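Local atomic coordinates of NAD-dependent aldehyde dehydrogenase (Sinorhizobium meliloti, PDB entry 3U4J), a protein that probably oxidises aldehydes to carboxylic acids with NAD or NADP as electron acceptor, as a tetrameric member of the aldehyde dehydrogenase family. Residues A[6-11]-A[339-344]; A[303-308]-A[451-456]; A[334-339]-A[381-386]; A[344-347]-A[351-354]. All blocks are in the same frame, centred on the assembly; numbering follows the deposited sequence.

Contact 1: A[6-11]-A[339-344]; sequences NFIAPD and ERTKIG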
loop_
_atom_site.group_PDB
_atom_site.type_symbol
_atom_site.label_atom_id
_atom_site.label_comp_id
_atom_site.label_asym_id
_atom_site.label_seq_id
_atom_site.Cartn_x
_atom_site.Cartn_y
_atom_site.Cartn_z
ATOM N N ASN A 6 -1.350 35.104 -38.072
ATOM C CA ASN A 6 -1.752 34.483 -36.804
ATOM C C ASN A 6 -1.098 35.149 -35.580
ATOM O O ASN A 6 -1.370 34.757 -34.443
ATOM C CB ASN A 6 -1.526 32.957 -36.818
ATOM C CG ASN A 6 -0.088 32.562 -37.144
ATOM O OD1 ASN A 6 0.581 33.200 -37.950
ATOM N ND2 ASN A 6 0.380 31.485 -36.532
ATOM N N PHE A 7 -0.268 36.168 -35.828
ATOM C CA PHE A 7 0.372 36.935 -34.774
ATOM C C PHE A 7 -0.608 37.963 -34.214
ATOM O O PHE A 7 -1.200 38.717 -34.980
ATOM C CB PHE A 7 1.616 37.656 -35.300
ATOM C CG PHE A 7 2.334 38.457 -34.248
ATOM C CD1 PHE A 7 2.804 37.837 -33.085
ATOM C CD2 PHE A 7 2.509 39.840 -34.392
ATOM C CE1 PHE A 7 3.464 38.570 -32.095
ATOM C CE2 PHE A 7 3.180 40.584 -33.402
ATOM C CZ PHE A 7 3.654 39.940 -32.246
ATOM N N ILE A 8 -0.785 37.990 -32.887
ATOM C CA ILE A 8 -1.633 38.995 -32.248
ATOM C C ILE A 8 -0.705 40.057 -31.633
ATOM O O ILE A 8 0.015 39.798 -30.646
ATOM C CB ILE A 8 -2.582 38.373 -31.179
ATOM C CG1 ILE A 8 -3.541 37.365 -31.834
ATOM C CG2 ILE A 8 -3.389 39.446 -30.485
ATOM C CD1 ILE A 8 -4.436 36.638 -30.852
ATOM N N ALA A 9 -0.678 41.239 -32.235
ATOM C CA ALA A 9 0.282 42.255 -31.791
ATOM C C ALA A 9 -0.128 42.720 -30.390
ATOM O O ALA A 9 -1.306 42.887 -30.135
ATOM C CB ALA A 9 0.329 43.421 -32.767
ATOM N N PRO A 10 0.846 42.887 -29.473
ATOM C CA PRO A 10 0.533 43.402 -28.148
ATOM C C PRO A 10 -0.234 44.716 -28.265
ATOM O O PRO A 10 0.083 45.555 -29.112
ATOM C CB PRO A 10 1.903 43.667 -27.516
ATOM C CG PRO A 10 2.893 42.996 -28.352
ATOM C CD PRO A 10 2.281 42.587 -29.646
ATOM N N ASP A 11 -1.248 44.883 -27.435
ATOM C CA ASP A 11 -1.982 46.148 -27.385
ATOM C C ASP A 11 -1.444 46.949 -26.197
ATOM O O ASP A 11 -1.751 46.639 -25.047
ATOM C CB ASP A 11 -3.477 45.857 -27.218
ATOM C CG ASP A 11 -4.335 47.126 -27.178
ATOM O OD1 ASP A 11 -3.810 48.257 -27.140
ATOM O OD2 ASP A 11 -5.563 46.974 -27.182
ATOM N N GLU A 339 -7.286 37.051 -24.947
ATOM C CA GLU A 339 -7.939 35.774 -24.609
ATOM C C GLU A 339 -7.838 34.730 -25.729
ATOM O O GLU A 339 -7.931 33.544 -25.461
ATOM C CB GLU A 339 -9.423 36.000 -24.264
ATOM C CG GLU A 339 -9.650 36.785 -22.948
ATOM C CD GLU A 339 -9.315 35.976 -21.701
ATOM O OE1 GLU A 339 -9.283 34.711 -21.759
ATOM O OE2 GLU A 339 -9.098 36.599 -20.646
ATOM N N ARG A 340 -7.640 35.185 -26.969
ATOM C CA ARG A 340 -7.514 34.292 -28.132
ATOM C C ARG A 340 -6.122 33.680 -28.269
ATOM O O ARG A 340 -5.946 32.668 -28.946
ATOM C CB ARG A 340 -7.875 35.039 -29.440
ATOM C CG ARG A 340 -9.315 35.554 -29.488
ATOM C CD ARG A 340 -9.698 36.323 -30.809
ATOM N NE ARG A 340 -8.578 36.716 -31.687
ATOM C CZ ARG A 340 -8.140 37.963 -31.884
ATOM N NH1 ARG A 340 -8.687 39.014 -31.263
ATOM N NH2 ARG A 340 -7.134 38.168 -32.712
ATOM N N THR A 341 -5.127 34.281 -27.622
ATOM C CA THR A 341 -3.738 33.831 -27.772
ATOM C C THR A 341 -3.535 32.416 -27.219
ATOM O O THR A 341 -3.979 32.114 -26.099
ATOM C CB THR A 341 -2.773 34.823 -27.078
ATOM O OG1 THR A 341 -2.943 36.120 -27.667
ATOM C CG2 THR A 341 -1.310 34.380 -27.252
ATOM N N LYS A 342 -2.854 31.574 -27.987
ATOM C CA LYS A 342 -2.589 30.192 -27.574
ATOM C C LYS A 342 -1.119 30.002 -27.228
ATOM O O LYS A 342 -0.764 29.087 -26.500
ATOM C CB LYS A 342 -2.995 29.194 -28.685
ATOM C CG LYS A 342 -4.498 29.148 -29.000
ATOM C CD LYS A 342 -5.356 28.569 -27.857
ATOM C CE LYS A 342 -5.234 27.050 -27.729
ATOM N NZ LYS A 342 -5.362 26.409 -29.083
ATOM N N ILE A 343 -0.267 30.855 -27.790
ATOM C CA ILE A 343 1.174 30.772 -27.617
ATOM C C ILE A 343 1.687 32.186 -27.322
ATOM O O ILE A 343 1.382 33.114 -28.050
ATOM C CB ILE A 343 1.893 30.236 -28.880
ATOM C CG1 ILE A 343 1.343 28.875 -29.315
ATOM C CG2 ILE A 343 3.449 30.164 -28.669
ATOM C CD1 ILE A 343 1.729 28.511 -30.724
ATOM N N GLY A 344 2.445 32.340 -26.239
ATOM C CA GLY A 344 2.903 33.663 -25.804
ATOM C C GLY A 344 4.362 33.975 -26.091
ATOM O O GLY A 344 4.884 33.646 -27.163
#

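Contact 2: A[303-308]-A[451-456]; sequences CCISGS and AGRCWI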
loop_
_atom_site.group_PDB
_atom_site.type_symbol
_atom_site.label_atom_id
_atom_site.label_comp_id
_atom_site.label_asym_id
_atom_site.label_seq_id
_atom_site.Cartn_x
_atom_site.Cartn_y
_atom_site.Cartn_z
ATOM N N CYS A 303 9.286 24.239 -21.866
ATOM C CA CYS A 303 8.568 23.192 -21.115
ATOM C C CYS A 303 9.411 21.932 -21.123
ATOM O O CYS A 303 9.789 21.420 -22.195
ATOM C CB CYS A 303 7.193 22.923 -21.755
ATOM S SG CYS A 303 6.298 21.597 -20.921
ATOM N N CYS A 304 9.726 21.438 -19.925
ATOM C CA CYS A 304 10.563 20.250 -19.774
ATOM C C CYS A 304 9.926 18.970 -20.357
ATOM O O CYS A 304 10.645 18.070 -20.793
ATOM C CB CYS A 304 10.906 20.058 -18.289
ATOM S SG CYS A 304 11.931 21.494 -17.712
ATOM N N ILE A 305 8.595 18.906 -20.345
ATOM C CA ILE A 305 7.844 17.770 -20.913
ATOM C C ILE A 305 7.345 18.043 -22.350
ATOM O O ILE A 305 6.429 17.391 -22.830
ATOM C CB ILE A 305 6.664 17.325 -19.986
ATOM C CG1 ILE A 305 5.657 18.470 -19.726
ATOM C CG2 ILE A 305 7.233 16.775 -18.671
ATOM C CD1 ILE A 305 4.324 18.023 -19.109
ATOM N N SER A 306 7.948 19.030 -23.012
ATOM C CA SER A 306 7.627 19.357 -24.395
ATOM C C SER A 306 7.902 18.144 -25.284
ATOM O O SER A 306 8.883 17.415 -25.067
ATOM C CB SER A 306 8.527 20.506 -24.847
ATOM O OG SER A 306 8.222 20.883 -26.169
ATOM N N GLY A 307 7.027 17.925 -26.263
ATOM C CA GLY A 307 7.315 16.992 -27.340
ATOM C C GLY A 307 8.179 17.701 -28.384
ATOM O O GLY A 307 7.682 18.166 -29.420
ATOM N N SER A 308 9.471 17.770 -28.112
ATOM C CA SER A 308 10.400 18.524 -28.941
ATOM C C SER A 308 10.934 17.688 -30.126
ATOM O O SER A 308 11.472 18.242 -31.088
ATOM C CB SER A 308 11.549 19.059 -28.065
ATOM O OG SER A 308 12.240 17.998 -27.420
ATOM N N ALA A 451 11.573 6.744 -19.762
ATOM C CA ALA A 451 11.127 8.078 -19.372
ATOM C C ALA A 451 10.081 7.927 -18.268
ATOM O O ALA A 451 9.327 6.957 -18.269
ATOM C CB ALA A 451 10.530 8.815 -20.552
ATOM N N GLY A 452 10.068 8.862 -17.321
ATOM C CA GLY A 452 9.199 8.767 -16.124
ATOM C C GLY A 452 7.783 9.253 -16.287
ATOM O O GLY A 452 6.891 8.809 -15.560
ATOM N N ARG A 453 7.558 10.168 -17.232
ATOM C CA ARG A 453 6.242 10.768 -17.434
ATOM C C ARG A 453 5.828 10.384 -18.848
ATOM O O ARG A 453 6.375 10.920 -19.828
ATOM C CB ARG A 453 6.294 12.303 -17.277
ATOM C CG ARG A 453 6.778 12.771 -15.898
ATOM C CD ARG A 453 6.922 14.288 -15.810
ATOM N NE ARG A 453 5.616 14.992 -15.788
ATOM C CZ ARG A 453 5.476 16.280 -15.453
ATOM N NH1 ARG A 453 6.538 16.971 -15.050
ATOM N NH2 ARG A 453 4.280 16.872 -15.460
ATOM N N CYS A 454 4.912 9.419 -18.955
ATOM C CA CYS A 454 4.567 8.862 -20.252
ATOM C C CYS A 454 3.114 9.085 -20.548
ATOM O O CYS A 454 2.306 9.207 -19.618
ATOM C CB CYS A 454 4.888 7.362 -20.252
ATOM S SG CYS A 454 6.647 7.047 -20.385
ATOM N N TRP A 455 2.787 9.152 -21.843
ATOM C CA TRP A 455 1.420 9.345 -22.278
ATOM C C TRP A 455 1.162 8.411 -23.469
ATOM O O TRP A 455 2.064 8.186 -24.291
ATOM C CB TRP A 455 1.179 10.763 -22.783
ATOM C CG TRP A 455 0.955 11.783 -21.779
ATOM C CD1 TRP A 455 -0.245 12.285 -21.389
ATOM C CD2 TRP A 455 1.955 12.473 -21.027
ATOM N NE1 TRP A 455 -0.061 13.267 -20.433
ATOM C CE2 TRP A 455 1.285 13.400 -20.195
ATOM C CE3 TRP A 455 3.356 12.400 -20.970
ATOM C CZ2 TRP A 455 1.968 14.242 -19.296
ATOM C CZ3 TRP A 455 4.034 13.256 -20.093
ATOM C CH2 TRP A 455 3.334 14.160 -19.270
ATOM N N ILE A 456 -0.052 7.875 -23.541
ATOM C CA ILE A 456 -0.499 7.191 -24.757
ATOM C C ILE A 456 -1.648 7.996 -25.353
ATOM O O ILE A 456 -2.599 8.324 -24.634
ATOM C CB ILE A 456 -0.922 5.687 -24.493
ATOM C CG1 ILE A 456 0.321 4.835 -24.231
ATOM C CG2 ILE A 456 -1.687 5.108 -25.736
ATOM C CD1 ILE A 456 0.044 3.413 -23.784
#

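Contact 3: A[334-339]-A[381-386]; sequences GDPLNE and GLYYAP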
loop_
_atom_site.group_PDB
_atom_site.type_symbol
_atom_site.label_atom_id
_atom_site.label_comp_id
_atom_site.label_asym_id
_atom_site.label_seq_id
_atom_site.Cartn_x
_atom_site.Cartn_y
_atom_site.Cartn_z
ATOM N N GLY A 334 1.242 35.504 -29.712
ATOM C CA GLY A 334 1.466 36.934 -29.483
ATOM C C GLY A 334 0.962 37.421 -28.134
ATOM O O GLY A 334 1.139 36.756 -27.118
ATOM N N ASP A 335 0.295 38.568 -28.157
ATOM C CA ASP A 335 -0.128 39.272 -26.958
ATOM C C ASP A 335 -0.656 38.337 -25.850
ATOM O O ASP A 335 -1.774 37.829 -25.961
ATOM C CB ASP A 335 -1.215 40.286 -27.323
ATOM C CG ASP A 335 -1.546 41.243 -26.163
ATOM O OD1 ASP A 335 -0.975 41.091 -25.047
ATOM O OD2 ASP A 335 -2.387 42.144 -26.371
ATOM N N PRO A 336 0.140 38.132 -24.780
ATOM C CA PRO A 336 -0.332 37.256 -23.697
ATOM C C PRO A 336 -1.632 37.709 -23.036
ATOM O O PRO A 336 -2.315 36.888 -22.435
ATOM C CB PRO A 336 0.833 37.233 -22.704
ATOM C CG PRO A 336 2.058 37.625 -23.534
ATOM C CD PRO A 336 1.518 38.606 -24.549
ATOM N N LEU A 337 -1.993 38.987 -23.161
ATOM C CA LEU A 337 -3.193 39.514 -22.506
ATOM C C LEU A 337 -4.445 39.292 -23.329
ATOM O O LEU A 337 -5.553 39.526 -22.840
ATOM C CB LEU A 337 -3.047 41.013 -22.203
ATOM C CG LEU A 337 -1.963 41.359 -21.180
ATOM C CD1 LEU A 337 -1.968 42.865 -20.901
ATOM C CD2 LEU A 337 -2.209 40.563 -19.883
ATOM N N ASN A 338 -4.274 38.854 -24.582
ATOM C CA ASN A 338 -5.437 38.554 -25.430
ATOM C C ASN A 338 -5.978 37.156 -25.146
ATOM O O ASN A 338 -5.221 36.191 -25.118
ATOM C CB ASN A 338 -5.066 38.684 -26.906
ATOM C CG ASN A 338 -6.283 38.820 -27.790
ATOM O OD1 ASN A 338 -7.165 37.953 -27.786
ATOM N ND2 ASN A 338 -6.335 39.910 -28.567
ATOM N N GLU A 339 -7.286 37.051 -24.947
ATOM C CA GLU A 339 -7.939 35.774 -24.609
ATOM C C GLU A 339 -7.838 34.730 -25.729
ATOM O O GLU A 339 -7.931 33.544 -25.461
ATOM C CB GLU A 339 -9.423 36.000 -24.264
ATOM C CG GLU A 339 -9.650 36.785 -22.948
ATOM C CD GLU A 339 -9.315 35.976 -21.701
ATOM O OE1 GLU A 339 -9.283 34.711 -21.759
ATOM O OE2 GLU A 339 -9.098 36.599 -20.646
ATOM N N GLY A 381 7.722 43.153 -28.471
ATOM C CA GLY A 381 8.087 42.271 -27.359
ATOM C C GLY A 381 8.918 41.097 -27.829
ATOM O O GLY A 381 9.511 41.135 -28.919
ATOM N N LEU A 382 8.955 40.047 -27.017
ATOM C CA LEU A 382 9.788 38.879 -27.313
ATOM C C LEU A 382 8.937 37.721 -27.836
ATOM O O LEU A 382 8.240 37.034 -27.069
ATOM C CB LEU A 382 10.598 38.467 -26.084
ATOM C CG LEU A 382 11.405 39.567 -25.382
ATOM C CD1 LEU A 382 11.817 39.194 -23.944
ATOM C CD2 LEU A 382 12.618 39.962 -26.216
ATOM N N TYR A 383 8.962 37.525 -29.148
ATOM C CA TYR A 383 8.167 36.464 -29.751
ATOM C C TYR A 383 8.979 35.692 -30.777
ATOM O O TYR A 383 9.686 36.298 -31.605
ATOM C CB TYR A 383 6.927 37.043 -30.415
ATOM C CG TYR A 383 6.031 37.801 -29.450
ATOM C CD1 TYR A 383 5.157 37.119 -28.608
ATOM C CD2 TYR A 383 6.055 39.202 -29.399
ATOM C CE1 TYR A 383 4.317 37.823 -27.719
ATOM C CE2 TYR A 383 5.239 39.914 -28.520
ATOM C CZ TYR A 383 4.361 39.207 -27.683
ATOM O OH TYR A 383 3.548 39.885 -26.821
ATOM N N TYR A 384 8.853 34.365 -30.737
ATOM C CA TYR A 384 9.536 33.505 -31.693
ATOM C C TYR A 384 8.497 32.724 -32.485
ATOM O O TYR A 384 7.541 32.215 -31.916
ATOM C CB TYR A 384 10.556 32.588 -30.995
ATOM C CG TYR A 384 11.620 32.140 -31.972
ATOM C CD1 TYR A 384 12.781 32.897 -32.153
ATOM C CD2 TYR A 384 11.424 31.022 -32.780
ATOM C CE1 TYR A 384 13.755 32.534 -33.116
ATOM C CE2 TYR A 384 12.385 30.637 -33.723
ATOM C CZ TYR A 384 13.540 31.401 -33.882
ATOM O OH TYR A 384 14.471 31.032 -34.805
ATOM N N ALA A 385 8.656 32.658 -33.806
ATOM C CA ALA A 385 7.654 32.011 -34.642
ATOM C C ALA A 385 7.587 30.494 -34.398
ATOM O O ALA A 385 8.604 29.874 -34.149
ATOM C CB ALA A 385 7.960 32.273 -36.105
ATOM N N PRO A 386 6.382 29.899 -34.468
ATOM C CA PRO A 386 6.301 28.447 -34.466
ATOM C C PRO A 386 7.198 27.868 -35.562
ATOM O O PRO A 386 7.123 28.295 -36.739
ATOM C CB PRO A 386 4.833 28.186 -34.791
ATOM C CG PRO A 386 4.131 29.340 -34.204
ATOM C CD PRO A 386 5.039 30.515 -34.463
#

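Contact 4: A[344-347]-A[351-354]; sequences GAMI and HAEK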
loop_
_atom_site.group_PDB
_atom_site.type_symbol
_atom_site.label_atom_id
_atom_site.label_comp_id
_atom_site.label_asym_id
_atom_site.label_seq_id
_atom_site.Cartn_x
_atom_site.Cartn_y
_atom_site.Cartn_z
ATOM N N GLY A 344 2.445 32.340 -26.239
ATOM C CA GLY A 344 2.903 33.663 -25.804
ATOM C C GLY A 344 4.362 33.975 -26.091
ATOM O O GLY A 344 4.884 33.646 -27.163
ATOM N N ALA A 345 5.013 34.631 -25.137
ATOM C CA ALA A 345 6.303 35.268 -25.391
ATOM C C ALA A 345 7.452 34.386 -24.938
ATOM O O ALA A 345 7.256 33.494 -24.099
ATOM C CB ALA A 345 6.355 36.654 -24.664
HETATM N N MSE A 346 8.642 34.634 -25.489
HETATM C CA MSE A 346 9.887 34.090 -24.948
HETATM C C MSE A 346 10.177 34.812 -23.623
HETATM O O MSE A 346 9.911 36.018 -23.503
HETATM C CB MSE A 346 11.078 34.349 -25.899
HETATM C CG MSE A 346 11.056 33.644 -27.254
HETATM SE SE MSE A 346 11.238 31.670 -27.098
HETATM C CE MSE A 346 9.354 31.319 -26.887
ATOM N N ILE A 347 10.753 34.102 -22.655
ATOM C CA ILE A 347 10.954 34.664 -21.312
ATOM C C ILE A 347 11.921 35.882 -21.280
ATOM O O ILE A 347 11.733 36.817 -20.478
ATOM C CB ILE A 347 11.429 33.584 -20.317
ATOM C CG1 ILE A 347 11.205 34.042 -18.867
ATOM C CG2 ILE A 347 12.905 33.194 -20.567
ATOM C CD1 ILE A 347 9.750 34.039 -18.425
ATOM N N HIS A 351 17.168 34.363 -23.759
ATOM C CA HIS A 351 16.577 33.074 -24.113
ATOM C C HIS A 351 16.177 33.010 -25.587
ATOM O O HIS A 351 16.449 32.013 -26.246
ATOM C CB HIS A 351 15.387 32.723 -23.214
ATOM C CG HIS A 351 14.895 31.327 -23.414
ATOM N ND1 HIS A 351 15.597 30.228 -22.981
ATOM C CD2 HIS A 351 13.781 30.849 -24.021
ATOM C CE1 HIS A 351 14.937 29.129 -23.306
ATOM N NE2 HIS A 351 13.833 29.478 -23.944
ATOM N N ALA A 352 15.531 34.069 -26.089
ATOM C CA ALA A 352 15.155 34.137 -27.506
ATOM C C ALA A 352 16.384 33.965 -28.434
ATOM O O ALA A 352 16.309 33.260 -29.437
ATOM C CB ALA A 352 14.396 35.453 -27.818
ATOM N N GLU A 353 17.496 34.607 -28.090
ATOM C CA GLU A 353 18.744 34.484 -28.871
ATOM C C GLU A 353 19.277 33.043 -28.864
ATOM O O GLU A 353 19.681 32.526 -29.902
ATOM C CB GLU A 353 19.808 35.475 -28.388
ATOM C CG GLU A 353 19.510 36.939 -28.824
ATOM C CD GLU A 353 20.306 38.022 -28.042
ATOM O OE1 GLU A 353 21.124 37.690 -27.150
ATOM O OE2 GLU A 353 20.103 39.229 -28.331
ATOM N N LYS A 354 19.237 32.395 -27.702
ATOM C CA LYS A 354 19.633 31.000 -27.601
ATOM C C LYS A 354 18.747 30.099 -28.470
ATOM O O LYS A 354 19.268 29.267 -29.234
ATOM C CB LYS A 354 19.625 30.533 -26.143
ATOM C CG LYS A 354 20.354 29.218 -25.913
ATOM C CD LYS A 354 20.289 28.844 -24.438
ATOM C CE LYS A 354 21.343 27.801 -24.067
ATOM N NZ LYS A 354 21.080 27.243 -22.707
#

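Contact 1: A[6-11]-A[339-344]
Ile8 and Thr341 mark the closest backbone approach, with CA of Ile8 7.2 Å from CA of Thr341, where the short strand 7-8 runs past the irregular loop 339-344. From the strand side, Ile8 makes the contact. Its CG1 stands beside the backbone N, chi1 -62°, and the chain then runs straight out, so that CD1 is carried across to two different partners. One is a hydroxyl: Ile8 CD1 packs 3.6 Å from Thr341 OG1, which is hydrogen-bonded to the carbonyl O of Asp335. The other is Arg340, which curls round the same methyl, its guanidinium meeting it obliquely. Both ends of the arginine touch it, CB of Arg340 at 4.0 Å from Ile8 CD1 and NH2 of Arg340 at 3.6 Å from it, because the chain bends sharply at chi3. The backbone of Ile8 bonds to Phe333 and Asp335, making strand 7-8 the parallel partner of strand 333-334, a two-stranded sheet that fastens the N-terminal arm to the outside of the aldehyde dehydrogenase fold. Beyond Thr341 the loop meets a second subunit, where Lys342 makes a cation-pi contact with Trp504 of that chain.

Contact 2: A[303-308]-A[451-456]
Ile305 reaches across to Arg453 and Trp455, two side chains from alternate positions of strand 453-456. That strand belongs to the large mixed sheet of the aldehyde dehydrogenase fold, parallel to strand 431-435, while Ile305 sits in a type I beta turn, Cys303 to Ser306, just before strand 307-313 of the same sheet. The paired cysteines that open the turn follow a Gly-Gln, as round the nucleophile of relatives in this family.

The isoleucine side chain meets both partners at roughly a right angle. Its CG2 branch lies over one face of the Arg453 guanidinium, 3.5 Å above the plane and shifted toward the rim, and it comes within 3.7 Å of Arg453 NH1. The arginine presents that face after a bend at chi3, 72°, that turns the flat group aside from its extended stem. The other branch goes elsewhere: with CG1 lodged between the backbone N and the carbonyl carbon, chi1 59°, CD1 of Ile305 passes 3.8 Å from Arg453 NH2 on its way to the tryptophan. With an alanine in place of Arg453, CG2 of Ile305 would probably lose the flat surface it rests on, and a gap would open beside the turn.

Trp455 is held by NE1, which bonds to the carbonyl O of Asp461, and its ring also meets His495 of a second subunit, whose strand extends the sheet across the interface. Toward the turn the indole offers its benzo corner, CH2 of Trp455 standing 4.0 Å from CD1 of Ile305.

Contact 3: A[334-339]-A[381-386]
Tyr383 points its phenol at the bend that ends strand 333-334. This strand is the parallel partner of strand 7-8, and Tyr383 lies near the start of strand 383-390, so the contact sets the small sheet of the N-terminal arm against the large mixed sheet of the fold.

Van der Waals contact does all the work between the two segments. With CG beside its backbone N, chi1 -59°, the ring extends toward the bend and lays CE1 of Tyr383 3.4 Å from the carbonyl carbon of Gly334. Farther out, Pro336 comes in at the ring edge, near its plane, and Pro336 CD stands 3.3 Å from Tyr383 OH. Phe7 meets the same ring edge-to-face. Gly334 has backbone angles at which a CB would be jammed against the preceding carbonyl O.

A hydrogen bond from outside the two segments holds the phenol: Tyr383 OH bonds to the carbonyl O of Gly46, which holds the hydroxyl end of the ring in place. A phenylalanine at Tyr383 would lack the hydroxyl, and would probably leave the Gly46 carbonyl without its mate and a gap beside Pro336.

The bend itself is shaped from within. A type I turn closes with Asn338 N 3.0 Å from the carbonyl O of Asp335, and an Asx turn overlies it: Leu337 N gives a fairly straight bond, 159°, to Asp335 OD1, approaching from above the carboxylate plane.

Contact 4: A[344-347]-A[351-354]
The imidazole of His351 is the one flat group here, and both Ile347 and Met346 approach it obliquely. CG2 of Ile347 lies 3.9 Å from CG of His351, at the root of the ring, and 3.7 Å from CB of the same residue, so it packs on the junction of ring and stem. The selenium of Met346, a selenomethionine in this crystal, comes to the other part of the ring, with SE 4.1 Å from His351 CD2 and 5.1 Å from the ring centroid, 74° off the ring normal. Trp171 adds an edge-to-face neighbour, and a hydrogen bond from NE2 to the carbonyl O of Phe404 ties down the far end of the histidine and fixes how the ring is turned.

The torsion at His351 makes this possible: CG anti to the backbone N, chi1 -171°, turns the ring off the side of the helix, toward Met346 and Ile347. Met346 meets a second partner with the middle of its chain. Its CG touches CB of Ala352 at 3.8 Å, and the bends at chi2 and chi3 then carry selenium and methyl away from the alanine, selenium reaching the imidazole and the methyl leading off from it.

Ser348 OG bonds to the backbone N of His351 near the start of helix 349-364. The whole is a loop-to-helix junction, in which the loop after strand 333-334 folds its last side chains onto the first turn of the helix and buries them there.

From the N terminus, contact 1 closes the longest loop, fastening the arm at 6-11 to 339-344 with most of the chain in between. Contact 2 opens at 303-308, inside that loop, and closes at 451-456 beyond it, so the two cross. Contact 3 also crosses contact 1 but is nested within contact 2; its 334-339 segment shares Glu339 with contact 1. Innermost is contact 4, within contacts 2 and 3, starting at Gly344 where contact 1 ends. Contacts 1, 3 and 4 thus follow one run of chain from strand 333-334 to helix 349-364, joining arm, loop and helix to strand 383-390, while contact 2, its centre about 25 Å from that of contact 1, reaches the same large sheet as contact 3.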